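PDB 6NQC: cyanophycinase-like exopeptidase from actinobacterium SCGC AAA027-L06, which probably hydrolyses peptide bonds as an exopeptidase of the S51 family, in which related enzymes break down the storage polymer cyanophycin or aspartyl dipeptides. Local coordinates for residues K92-L97 / E109-A114; G139-W144 / F178-N183; G27-G32 / P36-F41; T63-E68 / E74-L79. All coordinates share one frame; numbering follows the deposited sequence.

Contact 1: residues K92-L97 / E109-A114. With SO4 (sulfate ion), chain B.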
loop_
_atom_site.group_PDB
_atom_site.type_symbol
_atom_site.label_atom_id
_atom_site.label_comp_id
_atom_site.label_asym_id
_atom_site.label_seq_id
_atom_site.Cartn_x
_atom_site.Cartn_y
_atom_site.Cartn_z
ATOM N N LYS A 92 -1.838 -11.672 -11.058
ATOM C CA LYS A 92 -3.190 -11.373 -11.505
ATOM C C LYS A 92 -3.309 -9.855 -11.534
ATOM O O LYS A 92 -3.419 -9.230 -10.471
ATOM C CB LYS A 92 -4.236 -11.980 -10.578
ATOM C CG LYS A 92 -4.120 -13.506 -10.475
ATOM C CD LYS A 92 -4.553 -14.153 -11.763
ATOM C CE LYS A 92 -5.177 -15.517 -11.524
ATOM N NZ LYS A 92 -5.291 -16.272 -12.803
ATOM N N PHE A 93 -3.214 -9.269 -12.720
ATOM C CA PHE A 93 -3.451 -7.837 -12.924
ATOM C C PHE A 93 -4.937 -7.572 -12.986
ATOM O O PHE A 93 -5.642 -8.170 -13.794
ATOM C CB PHE A 93 -2.772 -7.399 -14.216
ATOM C CG PHE A 93 -2.745 -5.928 -14.447
ATOM C CD1 PHE A 93 -1.867 -5.107 -13.748
ATOM C CD2 PHE A 93 -3.532 -5.367 -15.437
ATOM C CE1 PHE A 93 -1.826 -3.780 -13.983
ATOM C CE2 PHE A 93 -3.473 -4.027 -15.704
ATOM C CZ PHE A 93 -2.617 -3.228 -14.987
ATOM N N LEU A 94 -5.420 -6.694 -12.125
ATOM C CA LEU A 94 -6.852 -6.361 -12.056
ATOM C C LEU A 94 -7.031 -4.993 -12.672
ATOM O O LEU A 94 -6.755 -3.979 -12.009
ATOM C CB LEU A 94 -7.350 -6.331 -10.615
ATOM C CG LEU A 94 -8.284 -7.453 -10.192
ATOM C CD1 LEU A 94 -7.530 -8.751 -10.358
ATOM C CD2 LEU A 94 -8.738 -7.279 -8.773
ATOM N N PRO A 95 -7.453 -4.904 -13.935
ATOM C CA PRO A 95 -7.492 -3.557 -14.597
ATOM C C PRO A 95 -8.701 -2.742 -14.140
ATOM O O PRO A 95 -9.621 -2.524 -14.865
ATOM C CB PRO A 95 -7.587 -3.953 -16.073
ATOM C CG PRO A 95 -8.259 -5.307 -16.099
ATOM C CD PRO A 95 -7.793 -6.010 -14.859
ATOM N N VAL A 96 -8.695 -2.372 -12.857
ATOM C CA VAL A 96 -9.791 -1.598 -12.276
ATOM C C VAL A 96 -9.398 -0.135 -12.429
ATOM O O VAL A 96 -8.588 0.389 -11.667
ATOM C CB VAL A 96 -10.059 -1.974 -10.822
ATOM C CG1 VAL A 96 -11.042 -1.023 -10.177
ATOM C CG2 VAL A 96 -10.589 -3.397 -10.754
ATOM N N LEU A 97 -9.947 0.522 -13.449
ATOM C CA LEU A 97 -9.477 1.852 -13.795
ATOM C C LEU A 97 -10.472 2.948 -13.471
ATOM O O LEU A 97 -10.076 4.119 -13.398
ATOM C CB LEU A 97 -9.127 1.911 -15.279
ATOM C CG LEU A 97 -8.238 0.792 -15.803
ATOM C CD1 LEU A 97 -7.873 1.051 -17.261
ATOM C CD2 LEU A 97 -6.975 0.612 -14.978
ATOM N N GLU A 109 -14.442 -11.629 -6.794
ATOM C CA GLU A 109 -14.165 -13.004 -6.387
ATOM C C GLU A 109 -12.663 -13.278 -6.284
ATOM O O GLU A 109 -12.218 -13.940 -5.348
ATOM C CB GLU A 109 -14.815 -13.982 -7.351
ATOM C CG GLU A 109 -16.264 -14.327 -6.990
ATOM C CD GLU A 109 -16.429 -14.912 -5.577
ATOM O OE1 GLU A 109 -17.484 -14.656 -4.946
ATOM O OE2 GLU A 109 -15.517 -15.627 -5.105
ATOM N N LEU A 110 -11.869 -12.722 -7.202
ATOM C CA LEU A 110 -10.428 -12.957 -7.225
ATOM C C LEU A 110 -9.713 -12.413 -5.990
ATOM O O LEU A 110 -8.751 -13.020 -5.493
ATOM C CB LEU A 110 -9.819 -12.296 -8.456
ATOM C CG LEU A 110 -9.517 -13.177 -9.668
ATOM C CD1 LEU A 110 -9.212 -12.277 -10.883
ATOM C CD2 LEU A 110 -8.411 -14.154 -9.421
ATOM N N VAL A 111 -10.125 -11.242 -5.501
ATOM C CA VAL A 111 -9.400 -10.621 -4.398
ATOM C C VAL A 111 -9.636 -11.334 -3.082
ATOM O O VAL A 111 -8.938 -11.064 -2.098
ATOM C CB VAL A 111 -9.769 -9.138 -4.202
ATOM C CG1 VAL A 111 -9.247 -8.325 -5.386
ATOM C CG2 VAL A 111 -11.280 -8.967 -4.033
ATOM N N LYS A 112 -10.600 -12.242 -3.036
ATOM C CA LYS A 112 -10.996 -12.852 -1.785
ATOM C C LYS A 112 -10.137 -14.049 -1.414
ATOM O O LYS A 112 -10.240 -14.535 -0.283
ATOM C CB LYS A 112 -12.476 -13.276 -1.839
ATOM C CG LYS A 112 -13.423 -12.085 -1.820
ATOM C CD LYS A 112 -14.851 -12.494 -1.547
ATOM C CE LYS A 112 -15.788 -11.915 -2.599
ATOM N NZ LYS A 112 -17.066 -11.394 -2.014
ATOM N N ASP A 113 -9.281 -14.518 -2.320
ATOM C CA ASP A 113 -8.275 -15.545 -1.965
ATOM C C ASP A 113 -6.949 -15.244 -2.674
ATOM O O ASP A 113 -6.624 -15.816 -3.717
ATOM C CB ASP A 113 -8.811 -16.939 -2.314
ATOM C CG ASP A 113 -7.906 -18.056 -1.852
ATOM O OD1 ASP A 113 -6.789 -17.770 -1.360
ATOM O OD2 ASP A 113 -8.329 -19.218 -2.004
ATOM N N ALA A 114 -6.156 -14.350 -2.084
ATOM C CA ALA A 114 -4.912 -13.905 -2.703
ATOM C C ALA A 114 -3.830 -13.818 -1.641
ATOM O O ALA A 114 -4.038 -13.192 -0.601
ATOM C CB ALA A 114 -5.120 -12.566 -3.431
HETATM S S SO4 B . -3.550 -11.626 -15.878
HETATM O O1 SO4 B . -4.401 -10.857 -16.812
HETATM O O2 SO4 B . -2.611 -12.470 -16.621
HETATM O O3 SO4 B . -4.386 -12.498 -15.025
HETATM O O4 SO4 B . -2.753 -10.686 -15.092
#
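Lys92 and Leu94, where edge strand 90-93 runs out, reach across to Leu110 and Val111 in the segment that follows from helix 105-110. On Lys92, CB points toward that segment, CG then stands beside the backbone N (chi1 -59°), and bends at chi2 and chi3 give the later atoms different neighbours. CD passes 3.7 Å from O3 of a sulfate ion, CE comes to 4.1 Å from Leu110 CD2, the lysine lying roughly perpendicular to that leucine, and NZ at the tip turns to a salt bridge with Glu90. The sulfate, probably from the crystallisation liquor, accepts a nearly straight bond from the backbone, Phe93 N to O4 at 2.8 Å and 170°; Arg81 gives it a second hydrogen bond.

Leu94 splits the apolar work between its two methyls. CD1 lies 3.9 Å from Leu110 CD1, the two leucines running antiparallel alongside one another, while CD2 fits more closely against Val111 CG1 at 3.6 Å. Leu94 and Val111 both rest on Leu59 of strand 57-61 as well. The segments lie in the connection that leads from strand 90-93 past helix 105-110 to strand 116-119, on the far side of 57-61. No hydrogen bond joins the two segments: cohesion here is hydrophobic, while the lysine charge is paired with Glu90 and the sulfate is held by Phe93 N and Arg81.

Contact 2: residues G139-W144 / F178-N183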
loop_
_atom_site.group_PDB
_atom_site.type_symbol
_atom_site.label_atom_id
_atom_site.label_comp_id
_atom_site.label_asym_id
_atom_site.label_seq_id
_atom_site.Cartn_x
_atom_site.Cartn_y
_atom_site.Cartn_z
ATOM N N GLY A 139 -13.969 -7.020 -0.558
ATOM C CA GLY A 139 -13.228 -8.256 -0.811
ATOM C C GLY A 139 -11.767 -8.200 -0.399
ATOM O O GLY A 139 -11.248 -9.124 0.244
ATOM N N ILE A 140 -11.073 -7.135 -0.782
ATOM C CA ILE A 140 -9.672 -6.974 -0.398
ATOM C C ILE A 140 -9.529 -6.950 1.120
ATOM O O ILE A 140 -8.627 -7.581 1.691
ATOM C CB ILE A 140 -9.096 -5.694 -1.038
ATOM C CG1 ILE A 140 -9.147 -5.806 -2.554
ATOM C CG2 ILE A 140 -7.663 -5.428 -0.523
ATOM C CD1 ILE A 140 -8.960 -4.506 -3.278
ATOM N N TYR A 141 -10.438 -6.242 1.794
ATOM C CA TYR A 141 -10.411 -6.146 3.236
ATOM C C TYR A 141 -10.621 -7.508 3.877
ATOM O O TYR A 141 -9.858 -7.921 4.760
ATOM C CB TYR A 141 -11.497 -5.162 3.700
ATOM C CG TYR A 141 -11.602 -5.029 5.193
ATOM C CD1 TYR A 141 -10.657 -4.322 5.907
ATOM C CD2 TYR A 141 -12.623 -5.640 5.899
ATOM C CE1 TYR A 141 -10.725 -4.197 7.272
ATOM C CE2 TYR A 141 -12.689 -5.534 7.272
ATOM C CZ TYR A 141 -11.740 -4.793 7.958
ATOM O OH TYR A 141 -11.797 -4.660 9.337
ATOM N N GLU A 142 -11.633 -8.238 3.413
ATOM C CA GLU A 142 -11.874 -9.582 3.912
ATOM C C GLU A 142 -10.679 -10.490 3.670
ATOM O O GLU A 142 -10.312 -11.290 4.550
ATOM C CB GLU A 142 -13.121 -10.163 3.254
ATOM C CG GLU A 142 -14.462 -9.611 3.788
ATOM C CD GLU A 142 -15.612 -9.997 2.873
ATOM O OE1 GLU A 142 -15.436 -10.899 2.013
ATOM O OE2 GLU A 142 -16.680 -9.382 3.002
ATOM N N ASN A 143 -10.063 -10.394 2.489
ATOM C CA ASN A 143 -8.877 -11.204 2.216
ATOM C C ASN A 143 -7.759 -10.899 3.206
ATOM O O ASN A 143 -7.148 -11.807 3.798
ATOM C CB ASN A 143 -8.417 -10.977 0.771
ATOM C CG ASN A 143 -7.292 -11.928 0.362
ATOM O OD1 ASN A 143 -7.487 -13.122 0.248
ATOM N ND2 ASN A 143 -6.114 -11.384 0.128
ATOM N N TRP A 144 -7.508 -9.614 3.442
ATOM C CA TRP A 144 -6.485 -9.220 4.392
ATOM C C TRP A 144 -6.832 -9.696 5.794
ATOM O O TRP A 144 -5.982 -10.255 6.504
ATOM C CB TRP A 144 -6.318 -7.694 4.341
ATOM C CG TRP A 144 -5.409 -7.158 5.371
ATOM C CD1 TRP A 144 -4.122 -7.536 5.606
ATOM C CD2 TRP A 144 -5.708 -6.118 6.320
ATOM N NE1 TRP A 144 -3.614 -6.827 6.662
ATOM C CE2 TRP A 144 -4.562 -5.946 7.117
ATOM C CE3 TRP A 144 -6.844 -5.344 6.586
ATOM C CZ2 TRP A 144 -4.500 -5.010 8.147
ATOM C CZ3 TRP A 144 -6.775 -4.404 7.619
ATOM C CH2 TRP A 144 -5.610 -4.262 8.379
ATOM N N PHE A 178 -9.077 4.565 3.014
ATOM C CA PHE A 178 -9.692 3.291 3.380
ATOM C C PHE A 178 -9.674 3.071 4.882
ATOM O O PHE A 178 -10.500 2.323 5.392
ATOM C CB PHE A 178 -8.967 2.149 2.675
ATOM C CG PHE A 178 -8.890 2.290 1.176
ATOM C CD1 PHE A 178 -9.907 2.908 0.460
ATOM C CD2 PHE A 178 -7.796 1.814 0.486
ATOM C CE1 PHE A 178 -9.823 3.013 -0.911
ATOM C CE2 PHE A 178 -7.697 1.936 -0.884
ATOM C CZ PHE A 178 -8.694 2.484 -1.590
ATOM N N GLY A 179 -8.731 3.696 5.604
ATOM C CA GLY A 179 -8.745 3.719 7.051
ATOM C C GLY A 179 -8.401 2.412 7.745
ATOM O O GLY A 179 -8.893 2.162 8.830
ATOM N N ILE A 180 -7.540 1.598 7.169
ATOM C CA ILE A 180 -7.163 0.365 7.838
ATOM C C ILE A 180 -5.926 0.460 8.717
ATOM O O ILE A 180 -5.695 -0.441 9.534
ATOM C CB ILE A 180 -6.964 -0.758 6.796
ATOM C CG1 ILE A 180 -5.885 -0.376 5.815
ATOM C CG2 ILE A 180 -8.312 -1.063 6.152
ATOM C CD1 ILE A 180 -5.319 -1.568 5.128
ATOM N N ILE A 181 -5.077 1.463 8.533
ATOM C CA ILE A 181 -4.164 1.863 9.592
ATOM C C ILE A 181 -4.835 3.066 10.252
ATOM O O ILE A 181 -4.915 4.165 9.681
ATOM C CB ILE A 181 -2.763 2.145 9.081
ATOM C CG1 ILE A 181 -2.744 3.090 7.884
ATOM C CG2 ILE A 181 -2.110 0.847 8.614
ATOM C CD1 ILE A 181 -1.373 3.377 7.388
ATOM N N GLU A 182 -5.399 2.857 11.429
ATOM C CA GLU A 182 -6.284 3.875 11.978
ATOM C C GLU A 182 -5.519 5.062 12.539
ATOM O O GLU A 182 -6.036 6.196 12.530
ATOM C CB GLU A 182 -7.185 3.262 13.060
ATOM C CG GLU A 182 -8.604 2.932 12.566
ATOM C CD GLU A 182 -9.436 2.134 13.579
ATOM O OE1 GLU A 182 -9.283 2.365 14.808
ATOM O OE2 GLU A 182 -10.247 1.278 13.133
ATOM N N ASN A 183 -4.314 4.829 13.063
ATOM C CA ASN A 183 -3.597 5.882 13.783
ATOM C C ASN A 183 -2.273 6.260 13.141
ATOM O O ASN A 183 -1.478 6.973 13.759
ATOM C CB ASN A 183 -3.370 5.462 15.237
ATOM C CG ASN A 183 -2.407 4.319 15.376
ATOM O OD1 ASN A 183 -2.370 3.415 14.548
ATOM N ND2 ASN A 183 -1.621 4.349 16.443
#
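Tyr141 and Ile180 face each other with their CA atoms 8.6 Å apart, a separation bridged mainly by side chains between helix 135-145 and the irregular loop leading into strand 184-187. Ile180 carries the loop side of the contact. Its CG1 sits between the backbone N and the carbonyl carbon (chi1 60°), which carries CD1 over the indole of Trp144: this methyl makes a CH-pi contact with the six-membered ring, 4.3 Å from the centroid and 18° off the normal, displaced toward the rim. CB meets the same ring at Trp144 CZ3, 3.7 Å away. CG2 serves both rings, 4.0 Å from Trp144 CZ3 and, at the tyrosine's edge near the ring plane, 4.0 Å from Tyr141 CD1.

Both aromatic residues leave the helix with CG opposite the backbone N, and one turn of helix thus presents an edge and a face to a single isoleucine. Leu26 and Leu150, from two neighbouring strands of the large sheet, touch both Trp144 and Ile180 and extend the apolar cluster toward the sheet. The indole N-H is engaged elsewhere, by the carbonyl oxygen of Gly24, and backbone bonds of the loop go to Leu160 and Ser161 among others. Between these two segments the attraction is therefore dispersion and CH-pi, with one branched side chain divided between a tryptophan face and a tyrosine edge.

Contact 3: residues G27-G32 / P36-F41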
loop_
_atom_site.group_PDB
_atom_site.type_symbol
_atom_site.label_atom_id
_atom_site.label_comp_id
_atom_site.label_asym_id
_atom_site.label_seq_id
_atom_site.Cartn_x
_atom_site.Cartn_y
_atom_site.Cartn_z
ATOM N N GLY A 27 2.129 -4.051 4.341
ATOM C CA GLY A 27 3.325 -3.380 3.864
ATOM C C GLY A 27 3.048 -1.949 3.413
ATOM O O GLY A 27 2.156 -1.694 2.605
ATOM N N LEU A 28 3.859 -1.034 3.921
ATOM C CA LEU A 28 3.863 0.373 3.504
ATOM C C LEU A 28 5.173 0.672 2.794
ATOM O O LEU A 28 6.251 0.589 3.402
ATOM C CB LEU A 28 3.690 1.284 4.725
ATOM C CG LEU A 28 2.618 0.858 5.727
ATOM C CD1 LEU A 28 2.650 1.703 6.972
ATOM C CD2 LEU A 28 1.267 0.923 5.050
ATOM N N VAL A 29 5.103 1.006 1.497
ATOM C CA VAL A 29 6.292 1.138 0.661
ATOM C C VAL A 29 6.424 2.577 0.186
ATOM O O VAL A 29 5.467 3.162 -0.319
ATOM C CB VAL A 29 6.233 0.171 -0.523
ATOM C CG1 VAL A 29 7.486 0.219 -1.365
ATOM C CG2 VAL A 29 6.055 -1.299 0.019
ATOM N N GLY A 30 7.624 3.131 0.317
ATOM C CA GLY A 30 7.844 4.526 -0.057
ATOM C C GLY A 30 8.006 4.779 -1.548
ATOM O O GLY A 30 7.652 5.861 -2.045
ATOM N N SER A 31 8.516 3.800 -2.278
ATOM C CA SER A 31 8.654 3.813 -3.742
ATOM C C SER A 31 9.221 2.444 -4.122
ATOM O O SER A 31 9.691 1.697 -3.261
ATOM C CB SER A 31 9.566 4.926 -4.291
ATOM O OG SER A 31 10.945 4.590 -4.183
ATOM N N GLY A 32 9.202 2.144 -5.414
ATOM C CA GLY A 32 9.987 1.038 -5.939
ATOM C C GLY A 32 9.234 -0.247 -6.078
ATOM O O GLY A 32 9.872 -1.313 -6.076
ATOM N N PRO A 36 13.653 -5.048 -8.640
ATOM C CA PRO A 36 14.530 -6.058 -8.016
ATOM C C PRO A 36 14.913 -5.758 -6.583
ATOM O O PRO A 36 14.961 -6.683 -5.747
ATOM C CB PRO A 36 15.768 -6.053 -8.936
ATOM C CG PRO A 36 15.243 -5.653 -10.257
ATOM C CD PRO A 36 14.131 -4.641 -9.974
ATOM N N ALA A 37 15.117 -4.479 -6.260
ATOM C CA ALA A 37 15.583 -4.102 -4.931
ATOM C C ALA A 37 14.578 -4.446 -3.831
ATOM O O ALA A 37 14.980 -4.635 -2.673
ATOM C CB ALA A 37 15.890 -2.595 -4.901
ATOM N N LEU A 38 13.287 -4.518 -4.160
ATOM C CA LEU A 38 12.248 -4.914 -3.215
ATOM C C LEU A 38 11.660 -6.277 -3.555
ATOM O O LEU A 38 10.602 -6.658 -3.045
ATOM C CB LEU A 38 11.146 -3.855 -3.158
ATOM C CG LEU A 38 11.553 -2.540 -2.501
ATOM C CD1 LEU A 38 10.348 -1.603 -2.451
ATOM C CD2 LEU A 38 12.105 -2.788 -1.122
ATOM N N ALA A 39 12.363 -7.045 -4.382
ATOM C CA ALA A 39 11.887 -8.356 -4.791
ATOM C C ALA A 39 11.796 -9.312 -3.619
ATOM O O ALA A 39 10.813 -10.050 -3.509
ATOM C CB ALA A 39 12.793 -8.920 -5.896
ATOM N N GLU A 40 12.801 -9.342 -2.734
ATOM C CA GLU A 40 12.702 -10.265 -1.621
ATOM C C GLU A 40 11.650 -9.808 -0.615
ATOM O O GLU A 40 10.991 -10.652 0.014
ATOM C CB GLU A 40 14.045 -10.443 -0.921
ATOM C CG GLU A 40 13.991 -11.483 0.244
ATOM C CD GLU A 40 13.207 -12.777 -0.098
ATOM O OE1 GLU A 40 12.194 -13.075 0.601
ATOM O OE2 GLU A 40 13.609 -13.488 -1.047
ATOM N N PHE A 41 11.465 -8.504 -0.452
ATOM C CA PHE A 41 10.353 -8.031 0.373
ATOM C C PHE A 41 9.015 -8.514 -0.176
ATOM O O PHE A 41 8.176 -9.044 0.584
ATOM C CB PHE A 41 10.364 -6.507 0.456
ATOM C CG PHE A 41 9.181 -5.944 1.192
ATOM C CD1 PHE A 41 8.960 -6.283 2.526
ATOM C CD2 PHE A 41 8.292 -5.109 0.557
ATOM C CE1 PHE A 41 7.854 -5.789 3.202
ATOM C CE2 PHE A 41 7.212 -4.585 1.219
ATOM C CZ PHE A 41 6.984 -4.940 2.545
#
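Val29, projecting from strand 26-29, gives the apolar contacts their centre by sending one methyl to each of two residues at the start of helix 39-51. CG1, opposite the backbone N (chi1 -177°), approaches Leu38 CD1 to 3.6 Å; CG2 reaches Phe41 CE2 at 3.7 Å, coming at the ring obliquely. Past Val29 the phenyl group extends toward Gly27, whose CA lies at the ring edge, near its plane, 4.2 Å from Phe41 CZ. Having no side chain, Gly27 lets the ring settle close to the strand backbone, while Ala222 and Val224 of the adjacent strand 221-225 and Val235 of the next, 232-236, also touch Phe41.

A second group of contacts sets a methyl against backbone oxygens. Leu38, the N-cap residue of the helix, places CD1 3.5 Å from Ser31 O and 3.7 Å from Gly32 O, within the bend of the chain that follows the strand.

The one side-chain hydroxyl among the touching residues, Ser31 OG, is hydrogen-bonded to Val220 N, and the serine side chain touches His189 and Glu219, which with Ser154 have a geometry consistent with a Ser-His-Glu triad on a nucleophile elbow. The contact therefore joins the first strand and first helix of the fold through hydrocarbon, while the serine of the loop after the strand belongs to the polar, presumed catalytic side.

Contact 4: residues T63-E68 / E74-L79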
loop_
_atom_site.group_PDB
_atom_site.type_symbol
_atom_site.label_atom_id
_atom_site.label_comp_id
_atom_site.label_asym_id
_atom_site.label_seq_id
_atom_site.Cartn_x
_atom_site.Cartn_y
_atom_site.Cartn_z
ATOM N N THR A 63 -5.165 0.844 -9.882
ATOM C CA THR A 63 -6.191 1.865 -9.972
ATOM C C THR A 63 -5.695 3.270 -9.719
ATOM O O THR A 63 -6.267 4.226 -10.251
ATOM C CB THR A 63 -7.306 1.530 -8.950
ATOM O OG1 THR A 63 -7.680 0.167 -9.143
ATOM C CG2 THR A 63 -8.510 2.444 -9.118
ATOM N N ALA A 64 -4.651 3.445 -8.886
ATOM C CA ALA A 64 -4.063 4.764 -8.700
ATOM C C ALA A 64 -3.656 5.380 -10.031
ATOM O O ALA A 64 -3.610 6.604 -10.127
ATOM C CB ALA A 64 -2.855 4.707 -7.760
ATOM N N ALA A 65 -3.378 4.558 -11.050
ATOM C CA ALA A 65 -2.955 5.044 -12.346
ATOM C C ALA A 65 -4.078 5.007 -13.365
ATOM O O ALA A 65 -3.808 5.117 -14.565
ATOM C CB ALA A 65 -1.756 4.234 -12.834
ATOM N N GLY A 66 -5.331 4.832 -12.908
ATOM C CA GLY A 66 -6.473 4.609 -13.786
ATOM C C GLY A 66 -6.816 5.744 -14.735
ATOM O O GLY A 66 -7.574 5.529 -15.679
ATOM N N ARG A 67 -6.317 6.943 -14.498
ATOM C CA ARG A 67 -6.516 8.028 -15.455
ATOM C C ARG A 67 -5.369 8.140 -16.452
ATOM O O ARG A 67 -5.419 8.993 -17.341
ATOM C CB ARG A 67 -6.711 9.368 -14.734
ATOM C CG ARG A 67 -7.988 9.392 -13.874
ATOM C CD ARG A 67 -8.720 10.759 -13.865
ATOM N NE ARG A 67 -8.281 11.595 -12.750
ATOM C CZ ARG A 67 -9.061 12.017 -11.751
ATOM N NH1 ARG A 67 -10.359 11.710 -11.717
ATOM N NH2 ARG A 67 -8.538 12.761 -10.786
ATOM N N GLU A 68 -4.356 7.285 -16.344
ATOM C CA GLU A 68 -3.192 7.405 -17.202
ATOM C C GLU A 68 -3.440 6.744 -18.555
ATOM O O GLU A 68 -4.457 6.075 -18.797
ATOM C CB GLU A 68 -1.964 6.795 -16.521
ATOM C CG GLU A 68 -1.571 7.498 -15.216
ATOM C CD GLU A 68 -0.394 6.819 -14.487
ATOM O OE1 GLU A 68 0.330 5.997 -15.113
ATOM O OE2 GLU A 68 -0.207 7.102 -13.275
ATOM N N GLU A 74 -0.537 -0.656 -19.456
ATOM C CA GLU A 74 0.127 -1.878 -19.900
ATOM C C GLU A 74 1.565 -1.960 -19.393
ATOM O O GLU A 74 2.083 -3.061 -19.165
ATOM C CB GLU A 74 0.111 -1.983 -21.433
ATOM C CG GLU A 74 0.652 -3.301 -21.978
ATOM C CD GLU A 74 -0.158 -4.516 -21.561
ATOM O OE1 GLU A 74 -1.394 -4.377 -21.352
ATOM O OE2 GLU A 74 0.455 -5.610 -21.454
ATOM N N PHE A 75 2.248 -0.833 -19.263
ATOM C CA PHE A 75 3.589 -0.844 -18.699
ATOM C C PHE A 75 3.547 -1.300 -17.242
ATOM O O PHE A 75 4.406 -2.081 -16.820
ATOM C CB PHE A 75 4.237 0.543 -18.824
ATOM C CG PHE A 75 5.684 0.594 -18.358
ATOM C CD1 PHE A 75 6.702 0.130 -19.175
ATOM C CD2 PHE A 75 6.020 1.115 -17.112
ATOM C CE1 PHE A 75 8.049 0.173 -18.759
ATOM C CE2 PHE A 75 7.342 1.154 -16.694
ATOM C CZ PHE A 75 8.368 0.683 -17.538
ATOM N N TRP A 76 2.554 -0.825 -16.469
ATOM C CA TRP A 76 2.389 -1.307 -15.104
ATOM C C TRP A 76 2.158 -2.824 -15.085
ATOM O O TRP A 76 2.751 -3.535 -14.264
ATOM C CB TRP A 76 1.249 -0.591 -14.370
ATOM C CG TRP A 76 1.654 0.711 -13.749
ATOM C CD1 TRP A 76 1.214 1.960 -14.108
ATOM C CD2 TRP A 76 2.619 0.914 -12.695
ATOM N NE1 TRP A 76 1.832 2.917 -13.341
ATOM C CE2 TRP A 76 2.695 2.318 -12.466
ATOM C CE3 TRP A 76 3.417 0.065 -11.942
ATOM C CZ2 TRP A 76 3.527 2.876 -11.495
ATOM C CZ3 TRP A 76 4.260 0.623 -10.979
ATOM C CH2 TRP A 76 4.311 2.008 -10.769
ATOM N N LYS A 77 1.250 -3.294 -15.954
ATOM C CA LYS A 77 1.001 -4.731 -16.067
ATOM C C LYS A 77 2.292 -5.522 -16.311
ATOM O O LYS A 77 2.583 -6.525 -15.622
ATOM C CB LYS A 77 -0.009 -4.983 -17.189
ATOM C CG LYS A 77 -0.608 -6.361 -17.235
ATOM C CD LYS A 77 -1.431 -6.551 -18.510
ATOM C CE LYS A 77 -1.893 -7.973 -18.647
ATOM N NZ LYS A 77 -3.154 -8.091 -19.460
ATOM N N GLN A 78 3.101 -5.060 -17.265
ATOM C CA GLN A 78 4.275 -5.825 -17.658
ATOM C C GLN A 78 5.373 -5.724 -16.610
ATOM O O GLN A 78 6.066 -6.710 -16.331
ATOM C CB GLN A 78 4.778 -5.341 -19.020
ATOM C CG GLN A 78 4.396 -6.257 -20.176
ATOM C CD GLN A 78 4.983 -7.679 -20.049
ATOM O OE1 GLN A 78 6.214 -7.884 -20.016
ATOM N NE2 GLN A 78 4.103 -8.660 -19.976
ATOM N N LEU A 79 5.531 -4.551 -15.994
ATOM C CA LEU A 79 6.416 -4.422 -14.832
ATOM C C LEU A 79 6.051 -5.424 -13.738
ATOM O O LEU A 79 6.911 -6.169 -13.230
ATOM C CB LEU A 79 6.329 -2.995 -14.301
ATOM C CG LEU A 79 7.444 -2.507 -13.380
ATOM C CD1 LEU A 79 8.770 -2.589 -14.088
ATOM C CD2 LEU A 79 7.149 -1.078 -12.935
HETATM O O HOH W 1 1.484 5.756 -11.764
#
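Ala65 and Trp76 form the close-packed part of this contact, in which the loop after strand 57-61 turns back against helix 70-87. The alanine methyl meets the pyrrole portion of the indole, with CB 3.9 Å from Trp76 NE1 and 4.0 Å from Trp76 CD1, at an oblique angle to the ring. Ala65 is buried, and it opens the type I turn that ends at Glu68. Elsewhere the indole is packed by Glu33, Tyr34 and Ser120, and it comes near the residues of the presumed Ser-His-Glu triad without touching them.

The looser side belongs to Glu68. Its chain, extended beyond CG (chi2 176°), brings the carboxylate to the edge of the indole with the two planes 47° apart. OE1 lies in the ring plane, but at 3.9 Å from Trp76 NE1 it makes no direct hydrogen bond. A water joins the two groups instead: it donates to Glu68 OE2 at 2.6 Å and accepts from Trp76 NE1 at 3.3 Å, the latter bond being weak. The bridge thus grips the acid firmly and the indole lightly, and the nearby negative carboxylate might polarise the N-H slightly. Between these two segments, one methyl supplies the direct apolar contact, and the polar link depends on one intervening solvent molecule.

How the contacts relate
Contact 3 is the most buried of the four, and contacts 1, 2 and 4 are only partly so. Contacts 1 and 3 both reach the large mixed sheet, contact 1 at its outermost strand 90-93 and contact 3 at strand 26-29 well inside it. Contacts 1 and 4 share a neighbourhood: helix 70-87 leads into strand 90-93, Phe93 packs on Lys77, and Val96 O meets Thr63 OG1. Asn143, on the helix of contact 2, probably donates a hydrogen bond from ND2 to Ala114 O of contact 1. Chemistry follows position: contacts 2 and 3, nearer the chain's centre, are hydrocarbon and aromatic, whereas contacts 1 and 4, further out, add an ion or a water.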